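Local coordinates for multifunctional non-homologous end joining DNA repair protein LigD (Mycobacterium tuberculosis, PDB 2IRU) that probably repairs DNA double-strand breaks together with Ku by non-homologous end joining, its polymerase domain, the part in this structure, filling gaps before the ends are sealed, at residues A48-G60 with P64-P76. Numbering follows the deposited sequence.
Sequences AGRPATRKRWPNG and PAFFEKQLALSAP
Arg54 pairs with Glu68, and Arg56 with Phe66, in the beta hairpin of strands 53-56 and 66-68, at the margin of an antiparallel sheet in the primase-polymerase domain. Both are hydrogen-bonded pairs, for example Arg56 N to Phe66 O at 2.9 Å; Lys55 with Phe67 is the non-hydrogen-bonded pair between them. Strand 112-115 continues the sheet beyond 53-56. By similarity, residues 56-58 and 66-70 probably contact target DNA.

Backbone carbonyls grip Arg54, whose chain bends at chi2 (77°) and chi3 (73°) and turns back to the main chain. Arg54 NH1 donates to Lys69 O (2.7 Å) and Ala52 O, and Arg54 NH2 to Gln70 O, all near the guanidinium plane, so three carbonyls fix its rotation. Water 2 links Arg54 NE to Glu68 OE1. Glu68 OE1 also forms a salt bridge with Arg56 NH1, met on the syn side at 3.0 Å, the two flat groups nearly coplanar, while Arg56 NE bonds to Gln108 O.

Apolar contacts line both faces of the sheet. Phe66 lies alongside Arg56, whose CB sits over its ring, and Pro58 CG touches Phe66 CE1. On the other face of the sheet, the extended Lys55, by similarity a substrate-binding residue, lays CD over the centre of the Phe67 ring (3.8 Å), and Phe67 meets His114 edge-to-face. Where the strands approach the turn, Ala65 CB presses onto one face of the Trp57 indole, 3.2 Å from Trp57 NE1.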
ATOM      1  N   ALA A  48      -9.024   4.369   4.235  1.00  8.05           N
ATOM      2  CA  ALA A  48      -9.871   5.400   4.885  1.00 10.26           C
ATOM      3  C   ALA A  48      -9.008   6.430   5.623  1.00  9.35           C
ATOM      4  O   ALA A  48      -8.044   6.088   6.328  1.00 10.32           O
ATOM      5  CB  ALA A  48     -10.825   4.751   5.881  1.00 11.73           C
ATOM      6  N   GLY A  49      -9.399   7.701   5.494  1.00  9.08           N
ATOM      7  CA  GLY A  49      -8.742   8.771   6.229  1.00  6.97           C
ATOM      8  C   GLY A  49      -7.361   9.145   5.702  1.00  7.31           C
ATOM      9  O   GLY A  49      -6.715  10.034   6.263  1.00  8.32           O
ATOM     10  N   ARG A  50      -6.908   8.484   4.625  1.00  6.02           N
ATOM     11  CA  ARG A  50      -5.541   8.723   4.124  1.00  4.12           C
ATOM     12  C   ARG A  50      -5.567   9.469   2.790  1.00  4.21           C
ATOM     13  O   ARG A  50      -6.455   9.196   1.961  1.00  5.20           O
ATOM     14  CB  ARG A  50      -4.825   7.392   3.923  1.00  3.67           C
ATOM     15  CG  ARG A  50      -4.792   6.613   5.232  1.00  4.56           C
ATOM     16  CD  ARG A  50      -4.044   5.253   5.129  1.00  5.61           C
ATOM     17  NE  ARG A  50      -4.440   4.509   6.322  1.00  7.68           N
ATOM     18  CZ  ARG A  50      -3.842   4.594   7.519  1.00  6.48           C
ATOM     19  NH1 ARG A  50      -2.705   5.294   7.685  1.00  5.29           N
ATOM     20  NH2 ARG A  50      -4.361   3.931   8.545  1.00  8.61           N
ATOM     21  N   PRO A  51      -4.577  10.370   2.549  1.00  4.87           N
ATOM     22  CA  PRO A  51      -4.474  10.992   1.225  1.00  4.73           C
ATOM     23  C   PRO A  51      -4.084   9.922   0.212  1.00  6.19           C
ATOM     24  O   PRO A  51      -3.096   9.213   0.418  1.00  5.26           O
ATOM     25  CB  PRO A  51      -3.333  12.011   1.379  1.00  5.43           C
ATOM     26  CG  PRO A  51      -2.437  11.445   2.555  1.00  3.57           C
ATOM     27  CD  PRO A  51      -3.464  10.749   3.453  1.00  4.93           C
ATOM     28  N   ALA A  52      -4.851   9.828  -0.871  1.00  5.42           N
ATOM     29  CA  ALA A  52      -4.613   8.789  -1.896  1.00  6.30           C
ATOM     30  C   ALA A  52      -3.803   9.353  -3.060  1.00  7.39           C
ATOM     31  O   ALA A  52      -4.320  10.199  -3.825  1.00  7.95           O
ATOM     32  CB  ALA A  52      -5.929   8.225  -2.419  1.00  6.52           C
ATOM     33  N   THR A  53      -2.559   8.885  -3.172  1.00  5.77           N
ATOM     34  CA  THR A  53      -1.742   9.120  -4.394  1.00  6.45           C
ATOM     35  C   THR A  53      -2.119   8.094  -5.455  1.00  6.36           C
ATOM     36  O   THR A  53      -2.194   6.917  -5.144  1.00  6.75           O
ATOM     37  CB  THR A  53      -0.236   9.068  -4.052  1.00  8.04           C
ATOM     38  OG1 THR A  53       0.077  10.192  -3.231  1.00  6.26           O
ATOM     39  CG2 THR A  53       0.634   9.128  -5.313  1.00  7.15           C
ATOM     40  N   ARG A  54      -2.372   8.550  -6.684  1.00  6.40           N
ATOM     41  CA  ARG A  54      -2.690   7.631  -7.810  1.00  5.59           C
ATOM     42  C   ARG A  54      -1.476   7.441  -8.704  1.00  5.91           C
ATOM     43  O   ARG A  54      -0.704   8.383  -8.869  1.00  7.13           O
ATOM     44  CB  ARG A  54      -3.847   8.205  -8.683  1.00  5.60           C
ATOM     45  CG  ARG A  54      -5.246   8.177  -8.009  1.00  6.93           C
ATOM     46  CD  ARG A  54      -5.424   9.276  -6.985  1.00  6.78           C
ATOM     47  NE  ARG A  54      -5.573  10.553  -7.693  1.00  7.37           N
ATOM     48  CZ  ARG A  54      -5.179  11.751  -7.254  1.00  8.87           C
ATOM     49  NH1 ARG A  54      -4.619  11.909  -6.043  1.00  5.28           N
ATOM     50  NH2 ARG A  54      -5.412  12.821  -8.040  1.00  7.84           N
ATOM     51  N   LYS A  55      -1.306   6.256  -9.284  1.00  6.02           N
ATOM     52  CA  LYS A  55      -0.440   6.171 -10.446  1.00  6.68           C
ATOM     53  C   LYS A  55      -1.340   5.675 -11.596  1.00  7.34           C
ATOM     54  O   LYS A  55      -2.020   4.635 -11.465  1.00  6.68           O
ATOM     55  CB  LYS A  55       0.808   5.325 -10.217  1.00  7.27           C
ATOM     56  CG  LYS A  55       1.822   5.585 -11.377  1.00  6.24           C
ATOM     57  CD  LYS A  55       3.225   5.030 -11.103  1.00  9.43           C
ATOM     58  CE  LYS A  55       4.095   5.267 -12.349  1.00 11.44           C
ATOM     59  NZ  LYS A  55       5.454   4.610 -12.144  1.00 13.72           N
ATOM     60  N   ARG A  56      -1.356   6.454 -12.692  1.00  6.66           N
ATOM     61  CA  ARG A  56      -2.261   6.213 -13.788  1.00  7.34           C
ATOM     62  C   ARG A  56      -1.554   5.763 -15.033  1.00  7.07           C
ATOM     63  O   ARG A  56      -0.504   6.312 -15.386  1.00  6.75           O
ATOM     64  CB  ARG A  56      -3.094   7.482 -14.140  1.00  8.06           C
ATOM     65  CG  ARG A  56      -4.002   7.887 -12.982  1.00  8.26           C
ATOM     66  CD  ARG A  56      -4.734   9.223 -13.169  1.00  8.74           C
ATOM     67  NE  ARG A  56      -5.623   9.193 -14.339  1.00 11.12           N
ATOM     68  CZ  ARG A  56      -6.158  10.286 -14.889  1.00  7.56           C
ATOM     69  NH1 ARG A  56      -5.896  11.508 -14.391  1.00  8.83           N
ATOM     70  NH2 ARG A  56      -6.975  10.152 -15.934  1.00  8.62           N
ATOM     71  N   TRP A  57      -2.155   4.786 -15.705  1.00  7.54           N
ATOM     72  CA  TRP A  57      -1.722   4.337 -17.031  1.00  6.87           C
ATOM     73  C   TRP A  57      -2.902   4.485 -18.040  1.00  7.38           C
ATOM     74  O   TRP A  57      -3.564   3.493 -18.346  1.00  7.22           O
ATOM     75  CB  TRP A  57      -1.310   2.854 -16.962  1.00  8.56           C
ATOM     76  CG  TRP A  57       0.027   2.580 -16.317  1.00  8.36           C
ATOM     77  CD1 TRP A  57       1.199   2.293 -16.992  1.00  7.47           C
ATOM     78  CD2 TRP A  57       0.344   2.493 -14.912  1.00  9.57           C
ATOM     79  NE1 TRP A  57       2.224   2.061 -16.094  1.00  7.93           N
ATOM     80  CE2 TRP A  57       1.730   2.182 -14.818  1.00  8.50           C
ATOM     81  CE3 TRP A  57      -0.394   2.668 -13.733  1.00  8.24           C
ATOM     82  CZ2 TRP A  57       2.384   2.017 -13.592  1.00  9.95           C
ATOM     83  CZ3 TRP A  57       0.248   2.514 -12.509  1.00  5.72           C
ATOM     84  CH2 TRP A  57       1.639   2.197 -12.444  1.00  9.74           C
ATOM     85  N   PRO A  58      -3.164   5.711 -18.573  1.00  7.74           N
ATOM     86  CA  PRO A  58      -4.352   5.973 -19.428  1.00  7.76           C
ATOM     87  C   PRO A  58      -4.467   4.991 -20.597  1.00  8.43           C
ATOM     88  O   PRO A  58      -5.581   4.643 -20.970  1.00 10.39           O
ATOM     89  CB  PRO A  58      -4.123   7.404 -19.986  1.00  9.63           C
ATOM     90  CG  PRO A  58      -3.271   8.072 -18.933  1.00  8.10           C
ATOM     91  CD  PRO A  58      -2.354   6.935 -18.378  1.00  8.19           C
ATOM     92  N   ASN A  59      -3.346   4.512 -21.143  1.00  8.07           N
ATOM     93  CA  ASN A  59      -3.456   3.529 -22.241  1.00  9.08           C
ATOM     94  C   ASN A  59      -2.780   2.185 -21.889  1.00  8.18           C
ATOM     95  O   ASN A  59      -2.429   1.386 -22.788  1.00  9.28           O
ATOM     96  CB  ASN A  59      -2.961   4.068 -23.584  1.00  9.71           C
ATOM     97  CG  ASN A  59      -4.025   4.875 -24.312  1.00 11.52           C
ATOM     98  OD1 ASN A  59      -5.236   4.564 -24.217  1.00 14.04           O
ATOM     99  ND2 ASN A  59      -3.599   5.936 -24.994  1.00 11.33           N
ATOM    100  N   GLY A  60      -2.651   1.916 -20.580  1.00  7.23           N
ATOM    101  CA  GLY A  60      -2.212   0.587 -20.121  1.00  7.08           C
ATOM    102  C   GLY A  60      -0.711   0.531 -19.911  1.00  7.71           C
ATOM    103  O   GLY A  60       0.026   1.532 -20.120  1.00  6.53           O
ATOM    104  N   PRO A  64       3.012   5.279 -21.548  1.00  8.85           N
ATOM    105  CA  PRO A  64       3.519   6.106 -20.426  1.00  7.62           C
ATOM    106  C   PRO A  64       2.526   6.256 -19.256  1.00  6.54           C
ATOM    107  O   PRO A  64       1.305   6.290 -19.464  1.00  7.28           O
ATOM    108  CB  PRO A  64       3.838   7.459 -21.100  1.00  7.49           C
ATOM    109  CG  PRO A  64       4.097   7.075 -22.562  1.00  7.80           C
ATOM    110  CD  PRO A  64       3.101   5.990 -22.842  1.00  8.76           C
ATOM    111  N   ALA A  65       3.072   6.354 -18.031  1.00  7.30           N
ATOM    112  CA  ALA A  65       2.291   6.495 -16.782  1.00  5.51           C
ATOM    113  C   ALA A  65       2.717   7.757 -16.036  1.00  5.14           C
ATOM    114  O   ALA A  65       3.781   8.356 -16.332  1.00  5.44           O
ATOM    115  CB  ALA A  65       2.461   5.279 -15.861  1.00  6.15           C
ATOM    116  N   PHE A  66       1.879   8.170 -15.085  1.00  4.40           N
ATOM    117  CA  PHE A  66       2.232   9.293 -14.229  1.00  5.26           C
ATOM    118  C   PHE A  66       1.623   9.166 -12.825  1.00  5.03           C
ATOM    119  O   PHE A  66       0.513   8.640 -12.682  1.00  6.53           O
ATOM    120  CB  PHE A  66       1.775  10.621 -14.874  1.00  6.08           C
ATOM    121  CG  PHE A  66       0.295  10.713 -15.151  1.00  6.92           C
ATOM    122  CD1 PHE A  66      -0.227  10.334 -16.414  1.00  7.13           C
ATOM    123  CD2 PHE A  66      -0.590  11.220 -14.179  1.00  6.51           C
ATOM    124  CE1 PHE A  66      -1.600  10.424 -16.684  1.00  8.88           C
ATOM    125  CE2 PHE A  66      -1.973  11.338 -14.468  1.00  7.67           C
ATOM    126  CZ  PHE A  66      -2.467  10.917 -15.729  1.00  9.12           C
ATOM    127  N   PHE A  67       2.381   9.600 -11.812  1.00  5.39           N
ATOM    128  CA  PHE A  67       1.794   9.831 -10.487  1.00  6.19           C
ATOM    129  C   PHE A  67       0.935  11.087 -10.485  1.00  5.95           C
ATOM    130  O   PHE A  67       1.241  12.077 -11.180  1.00  6.70           O
ATOM    131  CB  PHE A  67       2.867  10.014  -9.420  1.00  6.84           C
ATOM    132  CG  PHE A  67       3.429   8.740  -8.881  1.00  6.77           C
ATOM    133  CD1 PHE A  67       2.665   7.929  -8.026  1.00  8.37           C
ATOM    134  CD2 PHE A  67       4.755   8.400  -9.145  1.00  8.24           C
ATOM    135  CE1 PHE A  67       3.208   6.728  -7.493  1.00  8.04           C
ATOM    136  CE2 PHE A  67       5.311   7.233  -8.623  1.00  9.69           C
ATOM    137  CZ  PHE A  67       4.543   6.396  -7.778  1.00 10.29           C
ATOM    138  N   GLU A  68      -0.103  11.086  -9.658  1.00  5.30           N
ATOM    139  CA  GLU A  68      -0.936  12.269  -9.500  1.00  6.41           C
ATOM    140  C   GLU A  68      -1.272  12.367  -8.016  1.00  7.41           C
ATOM    141  O   GLU A  68      -1.603  11.346  -7.402  1.00  6.73           O
ATOM    142  CB  GLU A  68      -2.213  12.157 -10.354  1.00  7.50           C
ATOM    143  CG  GLU A  68      -2.901  13.505 -10.528  1.00  8.50           C
ATOM    144  CD  GLU A  68      -4.090  13.470 -11.478  1.00  7.29           C
ATOM    145  OE1 GLU A  68      -4.445  12.350 -11.964  1.00  9.01           O
ATOM    146  OE2 GLU A  68      -4.672  14.586 -11.713  1.00  4.80           O
ATOM    147  N   LYS A  69      -1.112  13.561  -7.456  1.00  7.64           N
ATOM    148  CA  LYS A  69      -1.345  13.763  -6.026  1.00  7.75           C
ATOM    149  C   LYS A  69      -2.504  14.735  -5.836  1.00  6.96           C
ATOM    150  O   LYS A  69      -3.582  14.348  -5.365  1.00  6.96           O
ATOM    151  CB  LYS A  69      -0.075  14.263  -5.330  1.00  9.08           C
ATOM    152  CG  LYS A  69       0.982  13.188  -5.311  1.00  9.94           C
ATOM    153  CD  LYS A  69       2.307  13.706  -4.727  1.00 12.35           C
ATOM    154  CE  LYS A  69       3.310  12.541  -4.607  1.00 16.68           C
ATOM    155  NZ  LYS A  69       2.863  11.528  -3.580  1.00 19.88           N
ATOM    156  N   GLN A  70      -2.299  15.988  -6.231  1.00  6.74           N
ATOM    157  CA  GLN A  70      -3.416  16.946  -6.172  1.00  7.04           C
ATOM    158  C   GLN A  70      -4.686  16.354  -6.854  1.00  6.90           C
ATOM    159  O   GLN A  70      -4.607  15.642  -7.870  1.00  7.36           O
ATOM    160  CB  GLN A  70      -3.020  18.260  -6.870  1.00  6.65           C
ATOM    161  CG  GLN A  70      -4.069  19.375  -6.842  1.00  7.62           C
ATOM    162  CD  GLN A  70      -4.142  20.127  -5.525  1.00  9.58           C
ATOM    163  OE1 GLN A  70      -3.230  20.063  -4.719  1.00 10.04           O
ATOM    164  NE2 GLN A  70      -5.224  20.901  -5.333  1.00 14.49           N
ATOM    165  N   LEU A  71      -5.845  16.657  -6.272  1.00  6.93           N
ATOM    166  CA  LEU A  71      -7.134  16.273  -6.832  1.00  6.87           C
ATOM    167  C   LEU A  71      -7.596  17.353  -7.815  1.00  5.29           C
ATOM    168  O   LEU A  71      -7.974  18.443  -7.394  1.00  6.15           O
ATOM    169  CB  LEU A  71      -8.189  16.085  -5.719  1.00  6.37           C
ATOM    170  CG  LEU A  71      -9.508  15.451  -6.242  1.00  5.72           C
ATOM    171  CD1 LEU A  71      -9.327  14.118  -7.004  1.00  9.25           C
ATOM    172  CD2 LEU A  71     -10.506  15.260  -5.089  1.00  7.95           C
ATOM    173  N   ALA A  72      -7.610  17.001  -9.095  1.00  5.68           N
ATOM    174  CA  ALA A  72      -7.987  17.945 -10.165  1.00  6.36           C
ATOM    175  C   ALA A  72      -9.442  18.413 -10.016  1.00  6.54           C
ATOM    176  O   ALA A  72     -10.313  17.598  -9.578  1.00  6.03           O
ATOM    177  CB  ALA A  72      -7.796  17.304 -11.528  1.00  5.64           C
ATOM    178  N   LEU A  73      -9.728  19.675 -10.390  1.00  6.31           N
ATOM    179  CA  LEU A  73     -11.122  20.156 -10.346  1.00  6.90           C
ATOM    180  C   LEU A  73     -12.083  19.310 -11.207  1.00  7.56           C
ATOM    181  O   LEU A  73     -13.303  19.242 -10.950  1.00  9.05           O
ATOM    182  CB  LEU A  73     -11.222  21.641 -10.743  1.00  7.16           C
ATOM    183  CG  LEU A  73     -12.524  22.388 -10.446  1.00 11.11           C
ATOM    184  CD1 LEU A  73     -12.722  22.502  -8.933  1.00 14.66           C
ATOM    185  CD2 LEU A  73     -12.446  23.792 -11.027  1.00  8.97           C
ATOM    186  N   SER A  74     -11.549  18.673 -12.246  1.00  6.04           N
ATOM    187  CA  SER A  74     -12.358  17.837 -13.129  1.00  6.41           C
ATOM    188  C   SER A  74     -12.863  16.542 -12.440  1.00  7.58           C
ATOM    189  O   SER A  74     -13.763  15.851 -12.973  1.00  8.85           O
ATOM    190  CB  SER A  74     -11.534  17.501 -14.364  1.00  6.03           C
ATOM    191  OG  SER A  74     -10.398  16.746 -14.004  1.00  5.34           O
ATOM    192  N   ALA A  75     -12.259  16.196 -11.297  1.00  7.23           N
ATOM    193  CA  ALA A  75     -12.668  14.990 -10.519  1.00  7.31           C
ATOM    194  C   ALA A  75     -14.073  15.237  -9.913  1.00  6.99           C
ATOM    195  O   ALA A  75     -14.484  16.396  -9.716  1.00  6.42           O
ATOM    196  CB  ALA A  75     -11.646  14.680  -9.438  1.00  7.52           C
ATOM    197  N   PRO A  76     -14.809  14.175  -9.618  1.00  7.90           N
ATOM    198  CA  PRO A  76     -16.165  14.345  -9.040  1.00  7.81           C
ATOM    199  C   PRO A  76     -16.185  15.194  -7.771  1.00  8.20           C
ATOM    200  O   PRO A  76     -15.294  15.059  -6.939  1.00  7.42           O
ATOM    201  CB  PRO A  76     -16.594  12.908  -8.730  1.00  9.09           C
ATOM    202  CG  PRO A  76     -15.878  12.116  -9.751  1.00  9.60           C
ATOM    203  CD  PRO A  76     -14.509  12.759  -9.883  1.00  7.97           C
TER
HETATM  204  O   HOH W   1      -6.948  14.293 -10.117  1.00 11.12           O
HETATM  205  O   HOH W   2      -6.356  10.846 -10.419  1.00 12.07           O
HETATM  206  O   HOH W   3      -0.657   4.335 -20.078  1.00 12.09           O